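Bacillaene synthase decarboxylase PksI (Bacillus subtilis, PDB 4Q1K) catalyses decarboxylation of a carrier-tethered 3-methylglutaconyl group to 3-methylcrotonyl, a step in making the antibiotic bacillaene, and works as a homotrimer of the enoyl-CoA hydratase/isomerase family. Local coordinates at residues P115-M120 and Q213-K218; F163-K168 and Q175-N180; A251-E256 and S260-L265. The protein carries 1 engineered substitution. All blocks are in the same frame, centred on the assembly; numbering follows the deposited sequence.

Contact 1 of 3, residues P115-M120 and Q213-K218; sequences PVIAAM and QELAEK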
loop_
_atom_site.group_PDB
_atom_site.type_symbol
_atom_site.label_atom_id
_atom_site.label_comp_id
_atom_site.label_asym_id
_atom_site.label_seq_id
_atom_site.Cartn_x
_atom_site.Cartn_y
_atom_site.Cartn_z
ATOM N N PRO B 115 -9.571 -18.161 -9.358
ATOM C CA PRO B 115 -9.672 -16.706 -9.247
ATOM C C PRO B 115 -11.124 -16.253 -9.385
ATOM O O PRO B 115 -11.899 -16.793 -10.220
ATOM C CB PRO B 115 -8.894 -16.231 -10.504
ATOM C CG PRO B 115 -7.821 -17.243 -10.666
ATOM C CD PRO B 115 -8.520 -18.561 -10.356
ATOM N N VAL B 116 -11.500 -15.322 -8.518
ATOM C CA VAL B 116 -12.862 -14.761 -8.588
ATOM C C VAL B 116 -12.687 -13.234 -8.931
ATOM O O VAL B 116 -11.828 -12.554 -8.331
ATOM C CB VAL B 116 -13.528 -14.841 -7.219
ATOM C CG1 VAL B 116 -14.910 -14.192 -7.215
ATOM C CG2 VAL B 116 -13.575 -16.358 -6.796
ATOM N N ILE B 117 -13.500 -12.763 -9.873
ATOM C CA ILE B 117 -13.571 -11.325 -10.215
ATOM C C ILE B 117 -14.884 -10.809 -9.625
ATOM O O ILE B 117 -15.967 -11.255 -10.030
ATOM C CB ILE B 117 -13.604 -11.160 -11.738
ATOM C CG1 ILE B 117 -12.313 -11.781 -12.319
ATOM C CG2 ILE B 117 -13.867 -9.656 -12.164
ATOM C CD1 ILE B 117 -12.510 -12.133 -13.798
ATOM N N ALA B 118 -14.786 -9.872 -8.707
ATOM C CA ALA B 118 -15.995 -9.182 -8.176
ATOM C C ALA B 118 -16.281 -7.990 -9.115
ATOM O O ALA B 118 -15.553 -6.944 -9.096
ATOM C CB ALA B 118 -15.700 -8.605 -6.792
ATOM N N ALA B 119 -17.236 -8.200 -10.011
ATOM C CA ALA B 119 -17.625 -7.145 -10.989
ATOM C C ALA B 119 -18.737 -6.319 -10.263
ATOM O O ALA B 119 -19.952 -6.640 -10.378
ATOM C CB ALA B 119 -18.155 -7.833 -12.262
ATOM N N MET B 120 -18.330 -5.291 -9.558
ATOM C CA MET B 120 -19.258 -4.513 -8.681
ATOM C C MET B 120 -19.793 -3.400 -9.549
ATOM O O MET B 120 -19.332 -2.204 -9.470
ATOM C CB MET B 120 -18.478 -3.980 -7.463
ATOM C CG MET B 120 -17.827 -5.106 -6.655
ATOM S SD MET B 120 -17.350 -4.349 -5.023
ATOM C CE MET B 120 -16.427 -5.617 -4.356
ATOM N N GLN B 213 -11.879 -14.204 -19.731
ATOM C CA GLN B 213 -11.384 -14.879 -20.934
ATOM C C GLN B 213 -9.887 -14.935 -20.951
ATOM O O GLN B 213 -9.333 -15.965 -21.357
ATOM C CB GLN B 213 -11.844 -14.137 -22.188
ATOM C CG GLN B 213 -13.347 -14.386 -22.361
ATOM C CD GLN B 213 -13.990 -13.552 -23.448
ATOM O OE1 GLN B 213 -13.741 -12.387 -23.540
ATOM N NE2 GLN B 213 -14.881 -14.165 -24.262
ATOM N N GLU B 214 -9.233 -13.844 -20.567
ATOM C CA GLU B 214 -7.744 -13.869 -20.448
ATOM C C GLU B 214 -7.254 -14.878 -19.409
ATOM O O GLU B 214 -6.327 -15.631 -19.657
ATOM C CB GLU B 214 -7.184 -12.449 -20.262
ATOM C CG GLU B 214 -7.511 -11.628 -21.498
ATOM C CD GLU B 214 -7.232 -10.125 -21.275
ATOM O OE1 GLU B 214 -6.623 -9.803 -20.255
ATOM O OE2 GLU B 214 -7.657 -9.248 -22.045
ATOM N N LEU B 215 -7.892 -14.922 -18.239
ATOM C CA LEU B 215 -7.469 -15.867 -17.245
ATOM C C LEU B 215 -7.644 -17.298 -17.767
ATOM O O LEU B 215 -6.834 -18.168 -17.445
ATOM C CB LEU B 215 -8.296 -15.663 -15.968
ATOM C CG LEU B 215 -7.880 -14.436 -15.129
ATOM C CD1 LEU B 215 -8.998 -14.108 -14.125
ATOM C CD2 LEU B 215 -6.502 -14.674 -14.438
ATOM N N ALA B 216 -8.754 -17.524 -18.470
ATOM C CA ALA B 216 -9.024 -18.863 -19.019
ATOM C C ALA B 216 -8.092 -19.316 -20.096
ATOM O O ALA B 216 -8.168 -20.446 -20.574
ATOM C CB ALA B 216 -10.516 -18.998 -19.495
ATOM N N GLU B 217 -7.191 -18.440 -20.543
ATOM C CA GLU B 217 -6.103 -18.929 -21.396
ATOM C C GLU B 217 -5.029 -19.743 -20.686
ATOM O O GLU B 217 -4.272 -20.404 -21.370
ATOM C CB GLU B 217 -5.433 -17.745 -22.068
ATOM C CG GLU B 217 -6.424 -17.082 -23.023
ATOM C CD GLU B 217 -5.867 -15.770 -23.576
ATOM O OE1 GLU B 217 -4.709 -15.390 -23.286
ATOM O OE2 GLU B 217 -6.615 -15.125 -24.314
ATOM N N LYS B 218 -4.995 -19.732 -19.335
ATOM C CA LYS B 218 -3.974 -20.449 -18.541
ATOM C C LYS B 218 -4.483 -21.860 -18.201
ATOM O O LYS B 218 -5.695 -22.048 -18.206
ATOM C CB LYS B 218 -3.838 -19.753 -17.175
ATOM C CG LYS B 218 -2.921 -18.501 -17.267
ATOM C CD LYS B 218 -3.545 -17.452 -18.221
ATOM C CE LYS B 218 -2.981 -16.044 -18.091
ATOM N NZ LYS B 218 -3.575 -15.033 -19.020
#

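Contact 2 of 3, residues F163-K168 and Q175-N180; sequences FIVPKK and QEILLN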
loop_
_atom_site.group_PDB
_atom_site.type_symbol
_atom_site.label_atom_id
_atom_site.label_comp_id
_atom_site.label_asym_id
_atom_site.label_seq_id
_atom_site.Cartn_x
_atom_site.Cartn_y
_atom_site.Cartn_z
ATOM N N PHE B 163 -9.736 -6.655 8.327
ATOM C CA PHE B 163 -8.524 -7.283 7.754
ATOM C C PHE B 163 -8.501 -6.968 6.236
ATOM O O PHE B 163 -7.478 -6.515 5.698
ATOM C CB PHE B 163 -8.663 -8.789 7.980
ATOM C CG PHE B 163 -7.603 -9.573 7.254
ATOM C CD1 PHE B 163 -6.300 -9.520 7.717
ATOM C CD2 PHE B 163 -7.896 -10.254 6.069
ATOM C CE1 PHE B 163 -5.285 -10.244 7.078
ATOM C CE2 PHE B 163 -6.858 -10.915 5.383
ATOM C CZ PHE B 163 -5.541 -10.894 5.898
ATOM N N ILE B 164 -9.645 -7.172 5.525
ATOM C CA ILE B 164 -9.598 -7.131 4.032
ATOM C C ILE B 164 -9.569 -5.708 3.490
ATOM O O ILE B 164 -9.011 -5.447 2.408
ATOM C CB ILE B 164 -10.723 -7.995 3.421
ATOM C CG1 ILE B 164 -10.396 -8.405 1.934
ATOM C CG2 ILE B 164 -12.022 -7.224 3.499
ATOM C CD1 ILE B 164 -9.117 -9.234 1.733
ATOM N N VAL B 165 -10.148 -4.769 4.233
ATOM C CA VAL B 165 -10.085 -3.377 3.753
ATOM C C VAL B 165 -8.617 -2.800 3.722
ATOM O O VAL B 165 -8.228 -2.313 2.698
ATOM C CB VAL B 165 -11.171 -2.472 4.459
ATOM C CG1 VAL B 165 -11.024 -0.997 3.934
ATOM C CG2 VAL B 165 -12.629 -3.026 4.213
ATOM N N PRO B 166 -7.850 -2.878 4.822
ATOM C CA PRO B 166 -6.454 -2.479 4.770
ATOM C C PRO B 166 -5.706 -3.355 3.741
ATOM O O PRO B 166 -4.815 -2.880 3.064
ATOM C CB PRO B 166 -5.927 -2.746 6.185
ATOM C CG PRO B 166 -7.146 -2.945 7.087
ATOM C CD PRO B 166 -8.308 -3.307 6.174
ATOM N N LYS B 167 -5.984 -4.679 3.738
ATOM C CA LYS B 167 -5.198 -5.532 2.787
ATOM C C LYS B 167 -5.370 -5.030 1.292
ATOM O O LYS B 167 -4.429 -5.086 0.505
ATOM C CB LYS B 167 -5.795 -6.956 2.956
ATOM C CG LYS B 167 -5.116 -8.001 2.066
ATOM C CD LYS B 167 -3.623 -7.969 2.202
ATOM C CE LYS B 167 -3.141 -8.403 3.565
ATOM N NZ LYS B 167 -1.689 -8.813 3.517
ATOM N N LYS B 168 -6.578 -4.666 0.898
ATOM C CA LYS B 168 -6.818 -4.374 -0.523
ATOM C C LYS B 168 -6.686 -2.880 -0.843
ATOM O O LYS B 168 -6.303 -2.551 -1.975
ATOM C CB LYS B 168 -8.247 -4.810 -0.870
ATOM C CG LYS B 168 -8.504 -6.356 -0.846
ATOM C CD LYS B 168 -7.519 -7.071 -1.772
ATOM C CE LYS B 168 -7.716 -8.570 -1.705
ATOM N NZ LYS B 168 -8.686 -8.959 -2.785
ATOM N N GLN B 175 -8.261 3.268 7.346
ATOM C CA GLN B 175 -8.602 3.869 8.648
ATOM C C GLN B 175 -9.873 4.725 8.448
ATOM O O GLN B 175 -10.755 4.713 9.257
ATOM C CB GLN B 175 -7.517 4.773 9.203
ATOM C CG GLN B 175 -6.126 4.159 9.287
ATOM C CD GLN B 175 -6.200 2.794 9.993
ATOM O OE1 GLN B 175 -6.288 1.684 9.357
ATOM N NE2 GLN B 175 -6.239 2.866 11.299
ATOM N N GLU B 176 -9.837 5.584 7.404
ATOM C CA GLU B 176 -10.902 6.525 7.218
ATOM C C GLU B 176 -12.171 5.759 6.871
ATOM O O GLU B 176 -13.266 6.053 7.396
ATOM C CB GLU B 176 -10.445 7.422 6.000
ATOM C CG GLU B 176 -11.479 8.441 5.645
ATOM C CD GLU B 176 -11.054 9.188 4.355
ATOM O OE1 GLU B 176 -9.911 9.650 4.313
ATOM O OE2 GLU B 176 -11.868 9.278 3.408
ATOM N N ILE B 177 -12.048 4.820 5.926
ATOM C CA ILE B 177 -13.251 4.031 5.543
ATOM C C ILE B 177 -13.914 3.301 6.708
ATOM O O ILE B 177 -15.137 3.348 6.865
ATOM C CB ILE B 177 -12.894 2.970 4.451
ATOM C CG1 ILE B 177 -12.642 3.760 3.130
ATOM C CG2 ILE B 177 -13.938 1.823 4.274
ATOM C CD1 ILE B 177 -11.943 2.894 2.002
ATOM N N LEU B 178 -13.101 2.715 7.541
ATOM C CA LEU B 178 -13.661 1.885 8.640
ATOM C C LEU B 178 -14.112 2.741 9.845
ATOM O O LEU B 178 -15.234 2.461 10.388
ATOM C CB LEU B 178 -12.652 0.843 9.139
ATOM C CG LEU B 178 -12.272 -0.151 8.062
ATOM C CD1 LEU B 178 -11.065 -0.994 8.598
ATOM C CD2 LEU B 178 -13.453 -1.146 7.791
ATOM N N LEU B 179 -13.321 3.714 10.274
ATOM C CA LEU B 179 -13.734 4.547 11.432
ATOM C C LEU B 179 -14.970 5.395 11.069
ATOM O O LEU B 179 -15.854 5.579 11.941
ATOM C CB LEU B 179 -12.605 5.492 11.848
ATOM C CG LEU B 179 -11.395 4.785 12.518
ATOM C CD1 LEU B 179 -10.282 5.862 12.532
ATOM C CD2 LEU B 179 -11.711 4.432 13.956
ATOM N N ASN B 180 -14.954 6.048 9.875
ATOM C CA ASN B 180 -15.973 7.027 9.626
ATOM C C ASN B 180 -17.231 6.460 8.900
ATOM O O ASN B 180 -18.298 7.140 8.886
ATOM C CB ASN B 180 -15.432 8.204 8.830
ATOM C CG ASN B 180 -16.331 9.445 8.935
ATOM O OD1 ASN B 180 -16.477 10.188 7.919
ATOM N ND2 ASN B 180 -16.925 9.688 10.114
#

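Contact 3 of 3, residues A251-E256 and S260-L265; sequences ATFHHE and SRIKGL. Engineered in segment 251-256: A251 (natural residue Lys).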
loop_
_atom_site.group_PDB
_atom_site.type_symbol
_atom_site.label_atom_id
_atom_site.label_comp_id
_atom_site.label_asym_id
_atom_site.label_seq_id
_atom_site.Cartn_x
_atom_site.Cartn_y
_atom_site.Cartn_z
ATOM N N ALA B 251 -18.428 -6.155 22.607
ATOM C CA ALA B 251 -18.317 -4.943 23.353
ATOM C C ALA B 251 -19.158 -3.759 22.787
ATOM O O ALA B 251 -19.328 -2.762 23.465
ATOM C CB ALA B 251 -16.854 -4.569 23.398
ATOM N N THR B 252 -19.612 -3.821 21.522
ATOM C CA THR B 252 -20.278 -2.659 20.904
ATOM C C THR B 252 -21.710 -2.921 20.371
ATOM O O THR B 252 -22.485 -1.956 20.204
ATOM C CB THR B 252 -19.363 -1.993 19.759
ATOM O OG1 THR B 252 -19.183 -2.908 18.664
ATOM C CG2 THR B 252 -17.995 -1.690 20.324
ATOM N N PHE B 253 -22.016 -4.131 19.963
ATOM C CA PHE B 253 -23.236 -4.375 19.212
ATOM C C PHE B 253 -24.499 -4.359 20.077
ATOM O O PHE B 253 -25.567 -4.154 19.609
ATOM C CB PHE B 253 -23.162 -5.707 18.447
ATOM C CG PHE B 253 -23.696 -5.665 17.042
ATOM C CD1 PHE B 253 -22.930 -6.115 16.001
ATOM C CD2 PHE B 253 -24.948 -5.209 16.760
ATOM C CE1 PHE B 253 -23.392 -6.100 14.722
ATOM C CE2 PHE B 253 -25.416 -5.193 15.479
ATOM C CZ PHE B 253 -24.645 -5.655 14.453
ATOM N N HIS B 254 -24.359 -4.619 21.344
ATOM C CA HIS B 254 -25.564 -4.929 22.084
ATOM C C HIS B 254 -26.108 -3.765 22.854
ATOM O O HIS B 254 -26.863 -3.898 23.784
ATOM C CB HIS B 254 -25.338 -6.165 22.918
ATOM C CG HIS B 254 -24.814 -7.332 22.123
ATOM N ND1 HIS B 254 -25.489 -7.885 21.136
ATOM C CD2 HIS B 254 -23.642 -8.007 22.204
ATOM C CE1 HIS B 254 -24.785 -8.867 20.617
ATOM N NE2 HIS B 254 -23.657 -8.945 21.274
ATOM N N HIS B 255 -25.752 -2.588 22.428
ATOM C CA HIS B 255 -26.150 -1.449 23.182
ATOM C C HIS B 255 -27.441 -0.961 22.660
ATOM O O HIS B 255 -27.686 -1.029 21.488
ATOM C CB HIS B 255 -25.139 -0.359 23.091
ATOM C CG HIS B 255 -23.881 -0.647 23.805
ATOM N ND1 HIS B 255 -23.794 -0.620 25.103
ATOM C CD2 HIS B 255 -22.631 -0.932 23.338
ATOM C CE1 HIS B 255 -22.550 -0.879 25.467
ATOM N NE2 HIS B 255 -21.839 -1.070 24.383
ATOM N N GLU B 256 -28.312 -0.473 23.528
ATOM C CA GLU B 256 -29.606 -0.019 23.044
ATOM C C GLU B 256 -29.478 1.001 21.896
ATOM O O GLU B 256 -30.329 1.068 20.992
ATOM C CB GLU B 256 -30.438 0.590 24.211
ATOM C CG GLU B 256 -31.790 1.104 23.704
ATOM C CD GLU B 256 -32.785 -0.026 23.376
ATOM O OE1 GLU B 256 -32.671 -1.131 23.926
ATOM O OE2 GLU B 256 -33.706 0.187 22.565
ATOM N N SER B 260 -31.435 1.585 18.081
ATOM C CA SER B 260 -32.026 2.848 17.633
ATOM C C SER B 260 -31.453 3.268 16.297
ATOM O O SER B 260 -32.189 3.730 15.443
ATOM C CB SER B 260 -31.688 3.990 18.603
ATOM O OG SER B 260 -32.300 3.695 19.818
ATOM N N ARG B 261 -30.133 3.178 16.162
ATOM C CA ARG B 261 -29.518 3.571 14.843
ATOM C C ARG B 261 -29.915 2.654 13.676
ATOM O O ARG B 261 -30.113 3.116 12.569
ATOM C CB ARG B 261 -27.989 3.653 14.933
ATOM C CG ARG B 261 -27.528 4.737 15.909
ATOM C CD ARG B 261 -26.093 4.430 16.289
ATOM N NE ARG B 261 -25.535 5.405 17.234
ATOM C CZ ARG B 261 -24.696 6.361 16.889
ATOM N NH1 ARG B 261 -24.255 6.425 15.612
ATOM N NH2 ARG B 261 -24.243 7.230 17.838
ATOM N N ILE B 262 -29.974 1.347 13.920
ATOM C CA ILE B 262 -30.400 0.438 12.849
ATOM C C ILE B 262 -31.818 0.760 12.453
ATOM O O ILE B 262 -32.161 0.749 11.281
ATOM C CB ILE B 262 -30.314 -1.052 13.262
ATOM C CG1 ILE B 262 -28.861 -1.435 13.580
ATOM C CG2 ILE B 262 -30.930 -1.981 12.229
ATOM C CD1 ILE B 262 -28.732 -2.825 14.204
ATOM N N LYS B 263 -32.690 0.988 13.434
ATOM C CA LYS B 263 -34.063 1.272 13.069
ATOM C C LYS B 263 -34.202 2.599 12.469
ATOM O O LYS B 263 -34.995 2.751 11.537
ATOM C CB LYS B 263 -34.965 1.171 14.305
ATOM C CG LYS B 263 -35.191 -0.279 14.636
ATOM C CD LYS B 263 -36.403 -0.410 15.510
ATOM C CE LYS B 263 -35.973 -0.536 16.937
ATOM N NZ LYS B 263 -37.165 -0.916 17.766
ATOM N N GLY B 264 -33.414 3.570 12.968
ATOM C CA GLY B 264 -33.499 4.967 12.490
ATOM C C GLY B 264 -32.831 5.236 11.160
ATOM O O GLY B 264 -33.314 6.059 10.384
ATOM N N LEU B 265 -31.679 4.609 10.920
ATOM C CA LEU B 265 -30.808 5.121 9.829
ATOM C C LEU B 265 -30.678 4.099 8.688
ATOM O O LEU B 265 -29.963 4.366 7.686
ATOM C CB LEU B 265 -29.354 5.405 10.380
ATOM C CG LEU B 265 -29.308 6.325 11.621
ATOM C CD1 LEU B 265 -27.895 6.496 12.127
ATOM C CD2 LEU B 265 -29.944 7.635 11.289
#

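Contact 1 of 3, residues P115-M120 and Q213-K218
I117 and L215 reach for each other tip to tip, with CD1 of I117 ending 4.0 Å from CD1 of L215. That same leucine methyl also serves P115, whose CB lies 4.2 Å from L215 CD1, so one branch of L215 touches I117 of the strand and P115 just before it, while the CB of V116 between them points away. In I117, CG1 is anti to the carbonyl carbon, and an extended second torsion (chi2 158°) carries CD1 out toward the helix. The backbones stay well apart: the nearest pair, P115 CA and L215 CA, is separated by 8.3 Å, and the contact is wholly apolar, burying 107 Å² in total.

In the crotonase fold this is the packing of an interior strand, 116-120, of the mixed core sheet against helix 201-215. I117 also touches A208 and A212 of that helix, and A119 meets V204 and A208, so the same strand face follows the helix back from its last turn. V116, facing the other way, touches K227 of helix 220-252.

From L215 to K218 the chain makes a type I beta turn, with K218 N bonded to L215 O at 3.1 Å. The E214 carbonyl is gripped from opposite faces of its plane. E217 N stands 3.1 Å from E214 O on one face, and K218 NZ lies 2.9 Å from E214 O on the other, raised 56° out of the plane. P115 packs on L179 of the second subunit, which places the residue leading into the strand at the trimer interface.

Contact 2 of 3, residues F163-K168 and Q175-N180
V165 and P166 of helix 161-169 face I177 and L178 of helix 171-180, and together they form the inside of a helical hairpin in this crotonase-fold chain. The two short axes run nearly antiparallel, at 155°, and approach to 10.0 Å. The first helix runs on past both ends of 163-168, while the second begins before Q175 and ends at N180, with only a brief break between them.

Along the first helix, F163 turns away from the hairpin and packs on L234, Q237, L238 and V241 of helix 220-252. V165 has the largest share of the contact, dividing its two methyls between two partners. Its CG1, anti to the backbone N (chi1 178°), lies 4.1 Å from I177 CG2, and the two side chains cross obliquely. Its other methyl, CG2, is 4.1 Å from L178 CD2; here the valine and leucine slide past each other in opposite directions. P166 follows with a lighter touch, its ring atom CD standing 4.3 Å from L178 CD1, so L178 gives one methyl to V165 and the other to P166. Proline has no N-H to give to the turn before it, and the helix is kinked at this point. On the far helix L178 also packs against L230 of the third subunit, and its side chain is about 10 Å from that of the active-site residue H249.

K167 and K168, beyond the kink, touch F171 of the second subunit. Regular helical bonding is in place again here: K167 N reaches F163 O at 3.1 Å, and K168 N is 3.0 Å from I164 O.

Contact 3 of 3, residues A251-E256 and S260-L265
An unusual first torsion in F253 (chi1 -138°), well off the staggered positions, brings its ring toward I262, whose extended side chain carries CD1 out to meet it; in S260, OG is turned beside its own backbone N (chi1 -65°), on the side of E256 O. These residues join the end of the long helix 220-252 to the C-terminal helix 256-265 of the crotonase-fold chain, with H255 at the N-cap of the second helix.

I262 CD1 comes to the edge of the F253 ring, near its plane, at 4.3 Å from CE2 of F253. This aromatic ring belongs to the surroundings of the active site: it stacks on F155 and meets the catalytic H249 edge-to-face. I93 and Q94 of helix 87-94 also touch it, while I262 packs on L90 and L91 of the same helix, so that helix packs against both partners.

The polar part is a first helical turn. S260 N donates to E256 O at 3.2 Å, almost straight (161° at the hydrogen) and in the carbonyl plane. S260 OG, 3.5 Å from E256 O, adds at most a weak bond, whose proton has another acceptor within reach. The acidic end of E256 and the amine of K263 carry opposite charges but stay apart, with OE2 of E256 6.0 Å from NZ of K263.

Around the N-cap, CB of F253 sits over the centre of the H254 ring, 4.1 Å above its plane, and H254 ND1 is hydrogen-bonded to Q94 O. H255 reaches back to the engineered A251, a lysine in the natural protein, its NE2 lying 3.2 Å from the backbone O of A251.

Contact 3 is the one that borders the active site: the side chain of F253 is about 4 Å from that of H249. Contact 2 is further from it, its centre 21 Å from that of contact 3. Contact 1 lies beyond the chain's centre from contact 3, their centres 39 Å apart, and its centre is 25 Å from that of contact 2. Within one chain no two of the three touch. The trimer brings them together: K218 NZ of contact 1 is hydrogen-bonded to N180 O of contact 2 in the second subunit, and R261 NH2 of contact 3 to E217 O of contact 1 in the third. The turn 215-218 therefore meets both other contacts across subunit boundaries.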